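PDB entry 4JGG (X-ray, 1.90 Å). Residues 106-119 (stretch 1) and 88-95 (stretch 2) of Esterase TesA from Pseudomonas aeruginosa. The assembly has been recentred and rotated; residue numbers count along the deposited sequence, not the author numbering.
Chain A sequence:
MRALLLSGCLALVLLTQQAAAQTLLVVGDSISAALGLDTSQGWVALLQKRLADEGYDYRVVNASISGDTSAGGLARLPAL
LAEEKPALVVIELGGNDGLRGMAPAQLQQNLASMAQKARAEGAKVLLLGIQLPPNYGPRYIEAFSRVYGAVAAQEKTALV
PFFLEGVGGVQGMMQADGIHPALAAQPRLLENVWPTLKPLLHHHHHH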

# COMPACT_ATOMS: atom_id res chain seq x y z
N GLN A 106 -13.63 11.10 -2.52
CA GLN A 106 -13.54 10.71 -1.11
C GLN A 106 -12.26 9.92 -0.83
O GLN A 106 -11.73 9.96 0.28
CB GLN A 106 -14.79 9.94 -0.66
CG GLN A 106 -15.14 8.69 -1.50
CD GLN A 106 -14.52 7.40 -0.95
OE1 GLN A 106 -14.40 7.22 0.27
NE2 GLN A 106 -14.13 6.51 -1.85
N LEU A 107 -11.78 9.20 -1.84
CA LEU A 107 -10.50 8.49 -1.74
C LEU A 107 -9.39 9.50 -1.54
O LEU A 107 -8.54 9.36 -0.66
CB LEU A 107 -10.22 7.67 -3.00
CG LEU A 107 -8.85 6.98 -3.04
CD1 LEU A 107 -8.66 6.02 -1.86
CD2 LEU A 107 -8.63 6.25 -4.37
N GLN A 108 -9.41 10.54 -2.37
CA GLN A 108 -8.39 11.57 -2.33
C GLN A 108 -8.40 12.26 -0.97
O GLN A 108 -7.36 12.55 -0.39
CB GLN A 108 -8.61 12.59 -3.46
CG GLN A 108 -7.35 13.33 -3.88
CD GLN A 108 -6.92 14.37 -2.86
OE1 GLN A 108 -7.69 14.74 -1.98
NE2 GLN A 108 -5.69 14.86 -2.99
N GLN A 109 -9.59 12.52 -0.45
CA GLN A 109 -9.73 13.18 0.85
C GLN A 109 -9.19 12.31 2.00
O GLN A 109 -8.38 12.77 2.83
CB GLN A 109 -11.21 13.51 1.09
CG GLN A 109 -11.50 14.25 2.39
CD GLN A 109 -12.99 14.35 2.67
OE1 GLN A 109 -13.70 13.34 2.67
NE2 GLN A 109 -13.47 15.56 2.90
N ASN A 110 -9.66 11.07 2.06
CA ASN A 110 -9.23 10.14 3.09
C ASN A 110 -7.73 9.86 3.09
O ASN A 110 -7.09 9.90 4.13
CB ASN A 110 -10.01 8.84 2.96
CG ASN A 110 -11.48 9.01 3.28
OD1 ASN A 110 -11.86 9.92 4.02
ND2 ASN A 110 -12.32 8.14 2.72
N LEU A 111 -7.16 9.58 1.91
CA LEU A 111 -5.73 9.29 1.82
C LEU A 111 -4.90 10.52 2.18
O LEU A 111 -3.93 10.41 2.91
CB LEU A 111 -5.35 8.81 0.41
CG LEU A 111 -5.75 7.42 -0.09
CD1 LEU A 111 -5.30 7.28 -1.54
CD2 LEU A 111 -5.12 6.30 0.76
N ALA A 112 -5.30 11.67 1.67
CA ALA A 112 -4.66 12.93 2.00
C ALA A 112 -4.60 13.16 3.50
O ALA A 112 -3.54 13.46 4.04
CB ALA A 112 -5.39 14.09 1.31
N SER A 113 -5.75 13.00 4.17
CA SER A 113 -5.87 13.14 5.61
C SER A 113 -5.01 12.12 6.37
O SER A 113 -4.39 12.46 7.38
CB SER A 113 -7.33 13.03 6.04
OG SER A 113 -7.46 13.20 7.44
N MET A 114 -4.97 10.88 5.89
CA MET A 114 -4.08 9.87 6.46
C MET A 114 -2.63 10.31 6.38
O MET A 114 -1.88 10.15 7.33
CB MET A 114 -4.20 8.51 5.74
CG MET A 114 -5.48 7.72 5.99
SD MET A 114 -5.39 6.05 5.26
CE MET A 114 -4.21 5.25 6.35
N ALA A 115 -2.23 10.84 5.22
CA ALA A 115 -0.84 11.24 5.00
C ALA A 115 -0.51 12.45 5.85
O ALA A 115 0.60 12.59 6.36
CB ALA A 115 -0.58 11.54 3.52
N GLN A 116 -1.49 13.33 6.00
CA GLN A 116 -1.36 14.48 6.88
C GLN A 116 -1.12 14.05 8.32
O GLN A 116 -0.23 14.56 9.00
CB GLN A 116 -2.62 15.36 6.80
CG GLN A 116 -2.53 16.67 7.55
CD GLN A 116 -2.98 16.56 8.99
OE1 GLN A 116 -3.80 15.71 9.32
NE2 GLN A 116 -2.44 17.41 9.85
N LYS A 117 -1.92 13.09 8.79
CA LYS A 117 -1.87 12.68 10.19
C LYS A 117 -0.57 11.93 10.50
O LYS A 117 0.01 12.10 11.57
CB LYS A 117 -3.07 11.81 10.54
CG LYS A 117 -4.37 12.58 10.74
CD LYS A 117 -5.49 11.61 11.06
CE LYS A 117 -6.86 12.29 11.12
NZ LYS A 117 -6.97 13.25 12.25
N ALA A 118 -0.12 11.11 9.56
CA ALA A 118 1.15 10.40 9.71
C ALA A 118 2.33 11.37 9.75
O ALA A 118 3.20 11.28 10.62
CB ALA A 118 1.34 9.38 8.60
N ARG A 119 2.36 12.30 8.80
CA ARG A 119 3.37 13.35 8.78
C ARG A 119 3.33 14.16 10.09
O ARG A 119 4.37 14.55 10.62
CB ARG A 119 3.16 14.27 7.58
CG ARG A 119 4.01 15.53 7.60
CD ARG A 119 3.47 16.55 6.59
NE ARG A 119 2.29 17.26 7.09
CZ ARG A 119 1.50 18.01 6.33
NH1 ARG A 119 1.75 18.12 5.03
NH2 ARG A 119 0.45 18.63 6.86
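Stretch 2 88-95: LVVIELGG

Stretch 2 runs along the helix of stretch 1 as an extended strand from L88, then leaves the strand for a turn that brings G94 to the N-cap of a following helix. Its direction is nearly antiparallel to that of 106-119: the two axes make 169° and come within 9.5 Å, so the strand follows the helix lengthwise and the register runs backwards, V89 beside A118, I91 beside A115, L93 beside L111 and G94 beside L107.

The alternation of the strand decides which side chains take part. V89 and I91 point toward the helix, while E92 points away. No hydrogen bond links the two stretches; the helix satisfies its own backbone with i to i+4 bonds, and what holds the pair is apolar packing.

I91 is the centre, covering more surface than any other residue here. With chi1 in m and chi2 in t, it sends CD1 to 3.8 Å from CB of M114 and 4.3 Å from N of A115, while its CG2 meets CD2 of L111 at 3.8 Å. One beta-branched side chain thus touches two successive turns of the helix. M114, the largest contributor from the helix, also reaches L93, SD lying 4.2 Å from CD1. L93 continues the packing past the strand, its CB 4.3 Å from CD2 of L111, whose CA-to-CB bond points sideways but whose tip swings in.

Residue size follows the spacing at both ends. Beside V89 the backbones are closer, and the small A118 places CB 3.9 Å from CG2 of V89. At G94 the approach is tightest, CA to CA 6.5 Å from L107, whose CD1 rests 3.6 Å from CA of G94. A CB on G94 would clash with that methyl, and the positive phi of 105° independently calls for glycine.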

# COMPACT_ATOMS: atom_id res chain seq x y z
N LEU A 88 8.12 5.54 9.63
CA LEU A 88 7.69 5.38 8.25
C LEU A 88 6.30 4.78 8.22
O LEU A 88 6.04 3.77 8.88
CB LEU A 88 8.64 4.43 7.52
CG LEU A 88 9.33 4.89 6.25
CD1 LEU A 88 10.62 4.11 6.05
CD2 LEU A 88 8.41 4.74 5.06
N VAL A 89 5.42 5.37 7.43
CA VAL A 89 4.11 4.75 7.24
C VAL A 89 3.90 4.46 5.76
O VAL A 89 3.92 5.39 4.95
CB VAL A 89 2.97 5.65 7.74
CG1 VAL A 89 1.62 5.00 7.44
CG2 VAL A 89 3.12 5.92 9.24
N VAL A 90 3.73 3.19 5.42
CA VAL A 90 3.43 2.78 4.05
C VAL A 90 1.92 2.60 3.95
O VAL A 90 1.33 1.78 4.66
CB VAL A 90 4.15 1.47 3.67
CG1 VAL A 90 3.82 1.06 2.24
CG2 VAL A 90 5.65 1.63 3.83
N ILE A 91 1.29 3.39 3.09
CA ILE A 91 -0.16 3.27 2.94
C ILE A 91 -0.52 2.57 1.63
O ILE A 91 -0.15 3.03 0.56
CB ILE A 91 -0.86 4.65 2.99
CG1 ILE A 91 -0.71 5.28 4.37
CG2 ILE A 91 -2.33 4.52 2.61
CD1 ILE A 91 -1.10 6.75 4.41
N GLU A 92 -1.26 1.48 1.75
CA GLU A 92 -1.72 0.71 0.60
C GLU A 92 -3.23 0.49 0.66
O GLU A 92 -3.72 -0.62 0.87
CB GLU A 92 -0.99 -0.64 0.51
CG GLU A 92 -1.36 -1.45 -0.74
CD GLU A 92 -2.34 -2.58 -0.47
OE1 GLU A 92 -2.10 -3.36 0.48
OE2 GLU A 92 -3.34 -2.71 -1.21
N LEU A 93 -3.98 1.57 0.46
CA LEU A 93 -5.42 1.51 0.57
C LEU A 93 -6.09 2.16 -0.64
O LEU A 93 -5.44 2.89 -1.39
CB LEU A 93 -5.87 2.18 1.87
CG LEU A 93 -5.61 1.39 3.15
CD1 LEU A 93 -6.26 2.10 4.32
CD2 LEU A 93 -6.17 -0.03 3.02
N GLY A 94 -7.38 1.89 -0.83
CA GLY A 94 -8.11 2.48 -1.94
C GLY A 94 -8.39 1.51 -3.07
O GLY A 94 -9.19 1.79 -3.96
N GLY A 95 -7.73 0.36 -3.03
CA GLY A 95 -8.02 -0.69 -3.99
C GLY A 95 -9.46 -1.12 -3.86
O GLY A 95 -10.14 -1.40 -4.85